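Side-chain contacts in N-acetyl-beta-D glucosaminidase (Rhizomucor miehei CAU432, PDB 4ZM6), which probably hydrolyses beta-linked N-acetylglucosamine through a family 3 glycoside hydrolase region and binds acetyl-CoA in a GCN5-related acetyltransferase region: residues A50-V55 / G90-Y95; I65-G70 / L341-V346; Q81-V86 / E167-G172; T94-N99 / R112-A117; L122-M127 / L352-S357. One frame throughout, in Å; residues are numbered along the deposited sequence.

Contact 1: A50-V55 / G90-Y95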
# COMPACT_ATOMS: atom_id res chain seq x y z
N ALA A 50 -9.24 27.27 -35.01
CA ALA A 50 -9.95 27.34 -36.28
C ALA A 50 -9.95 25.95 -36.89
O ALA A 50 -10.99 25.30 -36.96
CB ALA A 50 -9.31 28.35 -37.22
N THR A 51 -8.77 25.51 -37.30
CA THR A 51 -8.60 24.23 -37.99
C THR A 51 -7.09 24.03 -38.25
O THR A 51 -6.34 25.02 -38.30
CB THR A 51 -9.46 24.16 -39.28
OG1 THR A 51 -10.13 22.89 -39.35
CG2 THR A 51 -8.63 24.40 -40.57
N PRO A 52 -6.64 22.77 -38.40
CA PRO A 52 -5.22 22.38 -38.36
C PRO A 52 -4.24 23.36 -39.02
O PRO A 52 -3.23 23.72 -38.41
CB PRO A 52 -5.20 21.04 -39.08
CG PRO A 52 -6.54 20.46 -38.81
CD PRO A 52 -7.49 21.62 -38.77
N LYS A 53 -4.53 23.77 -40.25
CA LYS A 53 -3.69 24.72 -40.97
C LYS A 53 -3.61 26.05 -40.23
O LYS A 53 -2.53 26.61 -40.04
CB LYS A 53 -4.20 24.95 -42.39
CG LYS A 53 -3.96 23.78 -43.34
CD LYS A 53 -3.96 24.25 -44.79
CE LYS A 53 -3.68 23.10 -45.76
NZ LYS A 53 -3.53 23.59 -47.16
N GLN A 54 -4.78 26.55 -39.81
CA GLN A 54 -4.88 27.83 -39.13
C GLN A 54 -4.14 27.82 -37.80
O GLN A 54 -3.56 28.83 -37.40
CB GLN A 54 -6.35 28.20 -38.87
CG GLN A 54 -6.69 29.66 -39.13
CD GLN A 54 -7.04 29.96 -40.59
OE1 GLN A 54 -6.94 29.10 -41.46
NE2 GLN A 54 -7.45 31.20 -40.85
N VAL A 55 -4.18 26.68 -37.11
CA VAL A 55 -3.56 26.56 -35.80
C VAL A 55 -2.04 26.50 -35.90
O VAL A 55 -1.34 27.13 -35.11
CB VAL A 55 -4.08 25.32 -35.04
CG1 VAL A 55 -3.47 25.26 -33.64
CG2 VAL A 55 -5.60 25.34 -34.96
N GLY A 90 -11.87 19.73 -31.31
CA GLY A 90 -13.13 19.62 -32.04
C GLY A 90 -13.09 18.59 -33.15
O GLY A 90 -13.14 17.39 -32.90
N ASP A 91 -13.02 19.08 -34.40
CA ASP A 91 -12.89 18.23 -35.58
C ASP A 91 -11.48 18.25 -36.15
O ASP A 91 -11.15 17.48 -37.05
CB ASP A 91 -13.86 18.70 -36.68
CG ASP A 91 -15.31 18.62 -36.24
OD1 ASP A 91 -15.68 17.64 -35.57
OD2 ASP A 91 -16.07 19.55 -36.58
N SER A 92 -10.64 19.15 -35.63
CA SER A 92 -9.25 19.24 -36.05
C SER A 92 -8.47 17.99 -35.63
O SER A 92 -7.57 17.56 -36.34
CB SER A 92 -8.60 20.48 -35.43
OG SER A 92 -9.46 21.61 -35.53
N GLY A 93 -8.83 17.42 -34.48
CA GLY A 93 -8.19 16.23 -33.94
C GLY A 93 -9.17 15.12 -33.62
O GLY A 93 -10.38 15.32 -33.65
N THR A 94 -8.65 13.94 -33.29
CA THR A 94 -9.47 12.75 -33.10
C THR A 94 -10.25 12.79 -31.78
O THR A 94 -9.75 13.30 -30.78
CB THR A 94 -8.60 11.49 -33.12
OG1 THR A 94 -7.78 11.49 -34.30
CG2 THR A 94 -9.46 10.22 -33.11
N TYR A 95 -11.47 12.26 -31.80
CA TYR A 95 -12.22 11.99 -30.58
C TYR A 95 -11.68 10.71 -29.95
O TYR A 95 -11.83 9.62 -30.50
CB TYR A 95 -13.72 11.80 -30.86
CG TYR A 95 -14.47 13.07 -31.19
CD1 TYR A 95 -14.83 13.95 -30.18
CD2 TYR A 95 -14.83 13.38 -32.49
CE1 TYR A 95 -15.51 15.13 -30.46
CE2 TYR A 95 -15.51 14.55 -32.79
CZ TYR A 95 -15.85 15.42 -31.77
OH TYR A 95 -16.53 16.59 -32.05

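Contact 2: I65-G70 / L341-V346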
# COMPACT_ATOMS: atom_id res chain seq x y z
N ILE A 65 6.84 36.12 -33.22
CA ILE A 65 6.82 37.39 -32.48
C ILE A 65 7.65 37.30 -31.20
O ILE A 65 8.31 38.27 -30.82
CB ILE A 65 5.37 37.81 -32.16
CG1 ILE A 65 4.64 38.21 -33.45
CG2 ILE A 65 5.33 38.96 -31.16
CD1 ILE A 65 3.14 38.08 -33.37
N ALA A 66 7.61 36.14 -30.54
CA ALA A 66 8.37 35.91 -29.32
C ALA A 66 9.87 35.93 -29.57
O ALA A 66 10.63 36.46 -28.75
CB ALA A 66 7.96 34.59 -28.69
N ARG A 67 10.30 35.35 -30.69
CA ARG A 67 11.73 35.30 -31.02
C ARG A 67 12.27 36.66 -31.45
O ARG A 67 13.35 37.07 -31.02
CB ARG A 67 12.00 34.26 -32.12
CG ARG A 67 13.47 34.11 -32.46
CD ARG A 67 13.81 32.67 -32.82
NE ARG A 67 15.24 32.37 -32.82
CZ ARG A 67 16.02 32.30 -31.74
NH1 ARG A 67 15.53 32.54 -30.53
NH2 ARG A 67 17.31 32.00 -31.87
N ASN A 68 11.52 37.35 -32.31
CA ASN A 68 11.86 38.71 -32.72
C ASN A 68 11.94 39.66 -31.53
O ASN A 68 12.81 40.54 -31.49
CB ASN A 68 10.83 39.26 -33.73
CG ASN A 68 11.12 38.84 -35.16
OD1 ASN A 68 12.14 38.21 -35.46
ND2 ASN A 68 10.22 39.21 -36.07
N ALA A 69 11.06 39.46 -30.55
CA ALA A 69 11.02 40.30 -29.35
C ALA A 69 12.14 40.01 -28.34
O ALA A 69 12.21 40.67 -27.30
CB ALA A 69 9.67 40.18 -28.67
N GLY A 70 12.98 39.02 -28.63
CA GLY A 70 14.21 38.78 -27.86
C GLY A 70 14.07 37.89 -26.64
O GLY A 70 14.85 38.02 -25.69
N LEU A 341 11.26 22.56 -24.49
CA LEU A 341 11.30 23.61 -25.51
C LEU A 341 12.70 23.91 -26.04
O LEU A 341 13.65 24.00 -25.27
CB LEU A 341 10.67 24.90 -24.96
CG LEU A 341 9.29 24.76 -24.29
CD1 LEU A 341 8.82 26.09 -23.73
CD2 LEU A 341 8.26 24.20 -25.26
N ASN A 342 12.81 24.04 -27.36
CA ASN A 342 14.02 24.54 -28.00
C ASN A 342 13.64 25.24 -29.31
O ASN A 342 12.75 24.79 -30.02
CB ASN A 342 15.02 23.40 -28.24
CG ASN A 342 14.66 22.53 -29.42
OD1 ASN A 342 14.91 22.88 -30.58
ND2 ASN A 342 14.08 21.37 -29.14
N TRP A 343 14.34 26.33 -29.61
CA TRP A 343 13.93 27.23 -30.69
C TRP A 343 13.82 26.58 -32.07
O TRP A 343 12.93 26.93 -32.84
CB TRP A 343 14.86 28.45 -30.75
CG TRP A 343 14.54 29.48 -29.72
CD1 TRP A 343 15.31 29.85 -28.66
CD2 TRP A 343 13.34 30.27 -29.64
NE1 TRP A 343 14.67 30.83 -27.93
CE2 TRP A 343 13.46 31.10 -28.51
CE3 TRP A 343 12.18 30.35 -30.42
CZ2 TRP A 343 12.47 32.01 -28.14
CZ3 TRP A 343 11.19 31.25 -30.06
CH2 TRP A 343 11.34 32.07 -28.93
N ASP A 344 14.72 25.64 -32.37
CA ASP A 344 14.79 25.04 -33.70
C ASP A 344 13.47 24.39 -34.11
O ASP A 344 12.78 24.89 -35.01
CB ASP A 344 15.93 24.02 -33.79
CG ASP A 344 17.31 24.66 -33.68
OD1 ASP A 344 17.55 25.37 -32.68
OD2 ASP A 344 18.14 24.45 -34.58
N ASP A 345 13.10 23.29 -33.45
CA ASP A 345 11.89 22.54 -33.83
C ASP A 345 10.58 23.22 -33.39
O ASP A 345 9.50 22.85 -33.86
CB ASP A 345 11.95 21.09 -33.31
CG ASP A 345 12.21 20.99 -31.82
OD1 ASP A 345 12.16 22.02 -31.12
OD2 ASP A 345 12.46 19.86 -31.35
N VAL A 346 10.69 24.20 -32.51
CA VAL A 346 9.55 25.03 -32.11
C VAL A 346 9.14 25.97 -33.26
O VAL A 346 7.96 26.28 -33.42
CB VAL A 346 9.87 25.80 -30.81
CG1 VAL A 346 8.89 26.94 -30.56
CG2 VAL A 346 9.87 24.86 -29.61

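Contact 3: Q81-V86 / E167-G172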
# COMPACT_ATOMS: atom_id res chain seq x y z
N GLN A 81 -7.11 20.03 -23.01
CA GLN A 81 -7.54 18.89 -23.82
C GLN A 81 -7.74 17.64 -22.97
O GLN A 81 -6.85 16.80 -22.86
CB GLN A 81 -6.55 18.63 -24.97
CG GLN A 81 -6.98 17.55 -25.95
CD GLN A 81 -8.33 17.82 -26.59
OE1 GLN A 81 -8.77 18.96 -26.70
NE2 GLN A 81 -9.00 16.76 -27.02
N GLU A 82 -8.92 17.52 -22.37
CA GLU A 82 -9.25 16.40 -21.50
C GLU A 82 -9.90 15.23 -22.25
O GLU A 82 -9.96 14.12 -21.72
CB GLU A 82 -10.15 16.86 -20.36
CG GLU A 82 -9.47 17.85 -19.43
CD GLU A 82 -10.37 18.35 -18.32
OE1 GLU A 82 -10.13 19.47 -17.83
OE2 GLU A 82 -11.31 17.62 -17.92
N ASN A 83 -10.42 15.51 -23.45
CA ASN A 83 -10.81 14.50 -24.45
C ASN A 83 -12.30 14.12 -24.53
O ASN A 83 -12.86 14.07 -25.63
CB ASN A 83 -9.95 13.23 -24.39
CG ASN A 83 -8.50 13.50 -24.74
OD1 ASN A 83 -7.59 13.10 -24.01
ND2 ASN A 83 -8.28 14.16 -25.87
N GLY A 84 -12.93 13.85 -23.40
CA GLY A 84 -14.32 13.40 -23.41
C GLY A 84 -15.29 14.52 -23.74
O GLY A 84 -15.41 14.94 -24.89
N VAL A 85 -15.99 14.99 -22.72
CA VAL A 85 -16.92 16.11 -22.87
C VAL A 85 -16.16 17.41 -23.22
O VAL A 85 -16.57 18.14 -24.13
CB VAL A 85 -17.84 16.29 -21.63
CG1 VAL A 85 -18.78 15.11 -21.50
CG2 VAL A 85 -17.05 16.49 -20.34
N VAL A 86 -15.03 17.65 -22.53
CA VAL A 86 -14.20 18.85 -22.76
C VAL A 86 -13.06 18.53 -23.75
O VAL A 86 -12.27 17.62 -23.51
CB VAL A 86 -13.68 19.51 -21.43
CG1 VAL A 86 -13.72 18.55 -20.24
CG2 VAL A 86 -12.27 20.10 -21.59
N GLU A 167 2.29 10.01 -18.04
CA GLU A 167 3.30 9.34 -18.84
C GLU A 167 3.01 9.59 -20.32
O GLU A 167 3.82 10.19 -21.02
CB GLU A 167 3.35 7.83 -18.55
CG GLU A 167 4.07 7.00 -19.61
CD GLU A 167 4.41 5.59 -19.17
OE1 GLU A 167 4.83 4.78 -20.02
OE2 GLU A 167 4.26 5.26 -17.98
N GLY A 168 1.85 9.15 -20.78
CA GLY A 168 1.48 9.25 -22.19
C GLY A 168 1.71 10.62 -22.80
O GLY A 168 2.34 10.74 -23.86
N TYR A 169 1.21 11.66 -22.14
CA TYR A 169 1.32 13.02 -22.64
C TYR A 169 2.77 13.46 -22.70
O TYR A 169 3.22 13.95 -23.73
CB TYR A 169 0.54 14.01 -21.76
CG TYR A 169 -0.97 13.92 -21.87
CD1 TYR A 169 -1.60 13.99 -23.11
CD2 TYR A 169 -1.76 13.80 -20.74
CE1 TYR A 169 -2.98 13.92 -23.21
CE2 TYR A 169 -3.14 13.72 -20.83
CZ TYR A 169 -3.75 13.79 -22.06
OH TYR A 169 -5.12 13.72 -22.15
N GLN A 170 3.49 13.27 -21.60
CA GLN A 170 4.88 13.73 -21.48
C GLN A 170 5.84 12.89 -22.32
O GLN A 170 6.90 13.36 -22.73
CB GLN A 170 5.31 13.72 -20.03
CG GLN A 170 4.51 14.68 -19.17
CD GLN A 170 4.98 14.75 -17.74
OE1 GLN A 170 5.65 13.84 -17.24
NE2 GLN A 170 4.63 15.82 -17.07
N ARG A 171 5.44 11.66 -22.59
CA ARG A 171 6.19 10.78 -23.48
C ARG A 171 6.21 11.36 -24.89
O ARG A 171 7.19 11.22 -25.61
CB ARG A 171 5.55 9.39 -23.47
CG ARG A 171 6.50 8.26 -23.76
CD ARG A 171 6.38 7.19 -22.70
NE ARG A 171 7.41 6.17 -22.87
CZ ARG A 171 7.83 5.34 -21.93
NH1 ARG A 171 7.31 5.37 -20.71
NH2 ARG A 171 8.78 4.46 -22.21
N GLY A 172 5.12 12.04 -25.26
CA GLY A 172 5.03 12.75 -26.54
C GLY A 172 5.55 14.19 -26.50
O GLY A 172 5.14 15.02 -27.31

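Contact 4: T94-N99 / R112-A117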
# COMPACT_ATOMS: atom_id res chain seq x y z
N THR A 94 -8.65 13.94 -33.29
CA THR A 94 -9.47 12.75 -33.10
C THR A 94 -10.25 12.79 -31.78
O THR A 94 -9.75 13.30 -30.78
CB THR A 94 -8.60 11.49 -33.12
OG1 THR A 94 -7.78 11.49 -34.30
CG2 THR A 94 -9.46 10.22 -33.11
N TYR A 95 -11.47 12.26 -31.80
CA TYR A 95 -12.22 11.99 -30.58
C TYR A 95 -11.68 10.71 -29.95
O TYR A 95 -11.83 9.62 -30.50
CB TYR A 95 -13.72 11.80 -30.86
CG TYR A 95 -14.47 13.07 -31.19
CD1 TYR A 95 -14.83 13.95 -30.18
CD2 TYR A 95 -14.83 13.38 -32.49
CE1 TYR A 95 -15.51 15.13 -30.46
CE2 TYR A 95 -15.51 14.55 -32.79
CZ TYR A 95 -15.85 15.42 -31.77
OH TYR A 95 -16.53 16.59 -32.05
N LEU A 96 -11.03 10.83 -28.80
CA LEU A 96 -10.61 9.67 -28.02
C LEU A 96 -11.25 9.74 -26.63
O LEU A 96 -11.53 10.84 -26.13
CB LEU A 96 -9.09 9.58 -27.92
CG LEU A 96 -8.36 9.40 -29.26
CD1 LEU A 96 -6.89 9.78 -29.12
CD2 LEU A 96 -8.51 7.98 -29.78
N PRO A 97 -11.48 8.58 -26.00
CA PRO A 97 -12.21 8.51 -24.73
C PRO A 97 -11.71 9.47 -23.65
O PRO A 97 -10.52 9.53 -23.37
CB PRO A 97 -11.98 7.07 -24.28
CG PRO A 97 -11.81 6.31 -25.54
CD PRO A 97 -11.09 7.24 -26.48
N GLY A 98 -12.64 10.23 -23.07
CA GLY A 98 -12.36 11.08 -21.91
C GLY A 98 -12.25 10.26 -20.65
O GLY A 98 -12.36 9.03 -20.68
N ASN A 99 -12.05 10.94 -19.53
CA ASN A 99 -11.63 10.26 -18.31
C ASN A 99 -12.54 9.12 -17.82
O ASN A 99 -12.12 7.97 -17.83
CB ASN A 99 -11.34 11.27 -17.20
CG ASN A 99 -9.93 11.88 -17.31
OD1 ASN A 99 -9.31 11.87 -18.38
ND2 ASN A 99 -9.43 12.40 -16.20
N ARG A 112 -3.00 5.41 -21.45
CA ARG A 112 -1.64 5.85 -21.78
C ARG A 112 -1.57 6.14 -23.27
O ARG A 112 -1.13 7.21 -23.68
CB ARG A 112 -0.60 4.79 -21.41
CG ARG A 112 0.85 5.17 -21.71
CD ARG A 112 1.73 3.94 -21.88
NE ARG A 112 1.36 3.14 -23.05
CZ ARG A 112 1.81 1.92 -23.33
NH1 ARG A 112 2.69 1.32 -22.52
NH2 ARG A 112 1.39 1.29 -24.42
N ASN A 113 -2.04 5.17 -24.06
CA ASN A 113 -2.06 5.31 -25.51
C ASN A 113 -2.87 6.50 -25.99
O ASN A 113 -2.46 7.20 -26.91
CB ASN A 113 -2.57 4.02 -26.16
CG ASN A 113 -1.58 2.88 -26.02
OD1 ASN A 113 -0.37 3.11 -25.92
ND2 ASN A 113 -2.08 1.66 -26.00
N VAL A 114 -4.02 6.74 -25.36
CA VAL A 114 -4.83 7.90 -25.70
C VAL A 114 -4.02 9.18 -25.53
O VAL A 114 -4.01 10.03 -26.41
CB VAL A 114 -6.13 7.95 -24.88
CG1 VAL A 114 -6.78 9.33 -24.96
CG2 VAL A 114 -7.10 6.89 -25.37
N ALA A 115 -3.33 9.30 -24.40
CA ALA A 115 -2.54 10.49 -24.12
C ALA A 115 -1.38 10.65 -25.11
O ALA A 115 -1.07 11.77 -25.54
CB ALA A 115 -2.02 10.45 -22.69
N MET A 116 -0.75 9.54 -25.48
CA MET A 116 0.34 9.56 -26.45
C MET A 116 -0.18 10.05 -27.80
O MET A 116 0.41 10.95 -28.40
CB MET A 116 0.93 8.16 -26.63
CG MET A 116 1.66 7.63 -25.41
SD MET A 116 2.21 5.93 -25.65
CE MET A 116 3.73 6.23 -26.55
N ALA A 117 -1.28 9.46 -28.25
CA ALA A 117 -1.93 9.85 -29.50
C ALA A 117 -2.31 11.33 -29.54
O ALA A 117 -2.16 12.00 -30.56
CB ALA A 117 -3.17 8.99 -29.73

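Contact 5: L122-M127 / L352-S357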
# COMPACT_ATOMS: atom_id res chain seq x y z
N LEU A 122 -1.30 17.32 -30.70
CA LEU A 122 -1.06 18.65 -30.14
C LEU A 122 0.31 19.22 -30.49
O LEU A 122 0.44 20.40 -30.78
CB LEU A 122 -1.23 18.62 -28.61
CG LEU A 122 -2.66 18.47 -28.07
CD1 LEU A 122 -2.63 18.20 -26.58
CD2 LEU A 122 -3.49 19.71 -28.36
N LEU A 123 1.34 18.37 -30.48
CA LEU A 123 2.71 18.83 -30.72
C LEU A 123 2.95 19.27 -32.16
O LEU A 123 3.67 20.24 -32.39
CB LEU A 123 3.73 17.75 -30.33
CG LEU A 123 5.21 18.16 -30.34
CD1 LEU A 123 5.46 19.41 -29.51
CD2 LEU A 123 6.08 17.01 -29.84
N THR A 124 2.34 18.58 -33.12
CA THR A 124 2.47 18.96 -34.53
C THR A 124 1.79 20.31 -34.79
O THR A 124 2.28 21.11 -35.59
CB THR A 124 1.89 17.90 -35.48
OG1 THR A 124 0.50 17.72 -35.21
CG2 THR A 124 2.61 16.57 -35.32
N LEU A 125 0.67 20.56 -34.10
CA LEU A 125 -0.06 21.82 -34.23
C LEU A 125 0.60 22.99 -33.49
O LEU A 125 0.23 24.15 -33.70
CB LEU A 125 -1.50 21.66 -33.73
CG LEU A 125 -2.37 20.62 -34.44
CD1 LEU A 125 -3.77 20.58 -33.83
CD2 LEU A 125 -2.45 20.87 -35.93
N GLY A 126 1.56 22.70 -32.61
CA GLY A 126 2.26 23.73 -31.85
C GLY A 126 1.90 23.79 -30.38
O GLY A 126 2.49 24.58 -29.64
N MET A 127 0.92 22.99 -29.95
CA MET A 127 0.62 22.84 -28.52
C MET A 127 1.68 22.00 -27.84
O MET A 127 2.00 20.91 -28.30
CB MET A 127 -0.74 22.19 -28.26
CG MET A 127 -1.85 23.18 -28.01
SD MET A 127 -2.31 23.98 -29.55
CE MET A 127 -3.32 22.70 -30.30
N LEU A 352 1.73 18.44 -41.78
CA LEU A 352 0.37 18.18 -41.29
C LEU A 352 0.02 16.68 -41.25
O LEU A 352 -0.84 16.27 -40.47
CB LEU A 352 -0.64 18.93 -42.17
CG LEU A 352 -2.01 19.21 -41.54
CD1 LEU A 352 -1.88 20.25 -40.43
CD2 LEU A 352 -3.00 19.66 -42.60
N LYS A 353 0.68 15.88 -42.09
CA LYS A 353 0.41 14.44 -42.16
C LYS A 353 1.09 13.64 -41.05
O LYS A 353 0.83 12.45 -40.90
CB LYS A 353 0.83 13.87 -43.52
CG LYS A 353 0.13 14.51 -44.71
CD LYS A 353 1.05 15.47 -45.47
CE LYS A 353 0.27 16.38 -46.40
NZ LYS A 353 1.16 17.37 -47.07
N THR A 354 1.97 14.29 -40.27
CA THR A 354 2.64 13.63 -39.14
C THR A 354 1.76 13.55 -37.88
O THR A 354 2.20 13.02 -36.86
CB THR A 354 3.98 14.31 -38.80
OG1 THR A 354 3.76 15.66 -38.37
CG2 THR A 354 4.92 14.30 -40.00
N MET A 355 0.55 14.10 -37.94
CA MET A 355 -0.50 13.74 -36.98
C MET A 355 -0.90 12.32 -37.31
O MET A 355 -1.06 11.97 -38.49
CB MET A 355 -1.72 14.63 -37.14
CG MET A 355 -1.49 16.09 -36.79
SD MET A 355 -3.01 17.05 -36.72
CE MET A 355 -3.76 16.62 -38.29
N GLY A 356 -1.08 11.48 -36.30
CA GLY A 356 -1.45 10.09 -36.54
C GLY A 356 -2.90 9.91 -36.92
O GLY A 356 -3.53 8.94 -36.50
N SER A 357 -3.44 10.81 -37.74
CA SER A 357 -4.88 10.91 -37.96
C SER A 357 -5.54 9.57 -38.26
O SER A 357 -6.51 9.19 -37.60
CB SER A 357 -5.19 11.90 -39.09
OG SER A 357 -5.04 13.23 -38.65

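Contact 1: A50-V55 / G90-Y95
Ser-92 meets Pro-52 at the protein surface, and these two residues account for most of the 118 Å² buried here. The serine points its CB at the pyrrolidine ring: CB lies 3.7 Å from Pro-52 CD and 4.0 Å from Pro-52 CG, so the methylene rests against the CG and CD carbons of the ring. Pro-52 CG also approaches the serine backbone, 3.9 Å from Ser-92 O. With chi1 at -44°, OG stands beside its own backbone nitrogen, which brings it 3.7 Å from Thr-51 CA and 3.8 Å from Pro-52 CD without placing it in a bond across the contact. Its polar partner is Leu-89 O, in the same loop, and that bond ties the turn back on itself. Within the barrel-like hydrolase region, Pro-52 opens helix 52-68, the helical leg of a beta-alpha-beta crossover between the parallel strands 41-44 and 76-79, while Ser-92 belongs to the long loop leaving strand 76-79. Both segments therefore follow the C-terminal ends of neighbouring strands. Thr-51 is the N-cap residue, but its side chain makes no capping bond; its OG1 stays 4.1 Å from Ser-92 OG. The first turn is held through the backbone, Val-55 N donating to Thr-51 O over 3.0 Å. Pro-52 also packs on Leu-352, and Ser-92 on Ile-49.

Contact 2: I65-G70 / L341-V346
A cation-pi contact of Arg-67 with Trp-343 joins the C-terminal end of helix 52-68, closed at Gly-70 by a Schellman motif, to the first turn of the short helix 343-348. The guanidinium lies over one face of the indole: CZ is 3.9 Å from the centroid of the five-membered ring and only 15° off its normal. The two planes are inclined by 34°, which tips NH1 down toward the pyrrole side, 3.2 Å from Trp-343 CE2. Further back along the same arginine, CD sits over the six-membered ring, 4.1 Å from its centroid, as a CH-pi contact. The chain leaves with CG anti to the backbone nitrogen (chi1 -177°) and bends at chi2, so that it drapes over both rings. Ala-66 adds its methyl, CB being 4.2 Å from Trp-343 CH2. The indole N-H is spent on Lys-72 O, and Pro-74 packs on the ring as well. Across the helix start, Asn-342 ND2 donates to Asp-345 OD2 over 3.1 Å. Since NH1 and NE1 are both donors, no hydrogen bond joins them; the attraction is probably that of the charge for the pi face, aided by CB and CD packing on the six-membered ring.

Contact 3: Q81-V86 / E167-G172
Tyr-169 and Asn-83 point at each other, the phenol reaching out of helix 155-171 and the amide out of the loop that follows strand 76-79. The amide meets the hydroxyl end of the ring at its edge, near the ring plane, and the two flat groups are turned by 26°. The modelled OD1 of Asn-83 stands 3.2 Å from Tyr-169 OH. The backbone carbonyl of Gln-81 also nears the hydroxyl, its O 3.6 Å from Tyr-169 OH; that carbonyl accepts a bond from Asn-130 ND2 too. The backbones are well separated, with 10.7 Å between the CA atoms of Gln-81 and Tyr-169, so the gap is bridged by the length of the tyrosine. Its CG is anti to its carbonyl carbon (chi1 -72°), which sends the ring past helix 108-125, where Ala-115 and Ile-118 pack on it. All three touching residues are buried. The neighbouring Glu-82 turns away from the helix and forms salt bridges with Lys-179 and Arg-149. Beyond the tyrosine, Arg-171 NH1 pairs with Glu-167 OE1 at 2.6 Å. Each of these charges has a further partner, Glu-167 with Arg-640 and Arg-171 with the terminal carboxylate of Phe-858, so this end of the helix also adjoins the acetyltransferase part of the chain. The contact thus joins helix 155-171 to the loop after parallel strand 76-79, within the TIM-barrel-clan N-terminal domain of a family 3 glycoside hydrolase.

Contact 4: T94-N99 / R112-A117
The loop carrying Leu-96 comes up against helix 108-125 with 6.5 Å between the CA atoms of Leu-96 and Val-114, the nearest pair. In the barrel-like hydrolase region this loop leads from strand 76-79 into helix 99-105, with Gly-98 as N-cap, and helix 108-125 follows after a short link. The meeting is buried and apolar. Val-114 works with both branches: CG1, anti to its backbone nitrogen (chi1 165°), lies 3.8 Å from Leu-96 CB, whereas CG2 faces the proline ring, 4.2 Å from Pro-97 CD. Leu-96 reaches further along the helix, its CD1 coming within 3.9 Å of Ala-117 CB, so the leucine touches Val-114 with CB and Ala-117 with CD1, one turn apart. Helix 357-368 closes over this patch, with Leu-367 on Val-114, Tyr-368 on Pro-97 and His-360 on Ala-117. The acetyl-CoA-binding Arg-520 has its side chain about 12 Å from that of Pro-97. Asn-113, nearby on the helix, donates from ND2 to Lys-677 O and accepts from its neighbour: Arg-112 NH2 lies 2.9 Å from Asn-113 OD1, which sits in the guanidinium plane while the donor is tilted 25° from the carbonyl plane.

Contact 5: L122-M127 / L352-S357
Thr-124 and Met-355 join the last turn of helix 108-125, a helix of the barrel-like hydrolase region between strands 76-79 and 129-130, to the loop that runs from helix 343-348 into helix 357-368. Thr-124 has its OG1 between the backbone nitrogen and the carbonyl carbon (chi1 61°), and this rotamer divides the side chain between two partners. Thr-124 OG1 lies on the side of Met-355, 3.9 Å from its SD; the modelled 3.0 Å between OG1 and Met-355 CG is doubtfully short. The polar partner of that oxygen is Glu-121 O, one turn back on its own helix. The methyl is directed to the other residue of the loop, Thr-124 CG2 lying 3.4 Å from Thr-354 OG1 and 3.9 Å from Thr-354 O. Thr-354 has the same kind of rotamer, and its OG1 bonds to Asp-351 O; each hydroxyl thus bonds to a backbone carbonyl three residues back, just before its segment, and neither bonds across the contact, while the two threonines lie alongside one another, running antiparallel. Lys-120 NZ adds a bond to Thr-354 O from the helix side. Met-355 runs out nearly straight as far as SD and then bends at chi3 (-51°). Leu-125 meets it at about a right angle. The leucine is extended, its CD1 anti to CA (chi2 180°), and packs on Val-55 of helix 52-68 as well; its other branch faces the methionine, with Leu-125 CD2 3.9 Å from Met-355 SD.

In the fold
Contacts 1, 3 and 4 lie wholly within the family 3 hydrolase range, and their loop segments run on from one another after strand 76-79: 81-86, 90-95 and 94-99. Contacts 3 and 4 are closest, their centres 6 Å apart, and contact 4 is nested inside the loop closed by contact 3. Contacts 4 and 5 share helix 108-125; contacts 1 and 2 use opposite ends of helix 52-68, their centres 23 Å apart. Contacts 1 and 5 are neighbours, centres 10 Å apart, and touch by packing. Contacts 2 and 5 return the chain from residues 341-357 to early helices, so the connection leading toward the later regions is packed onto the first part of the barrel.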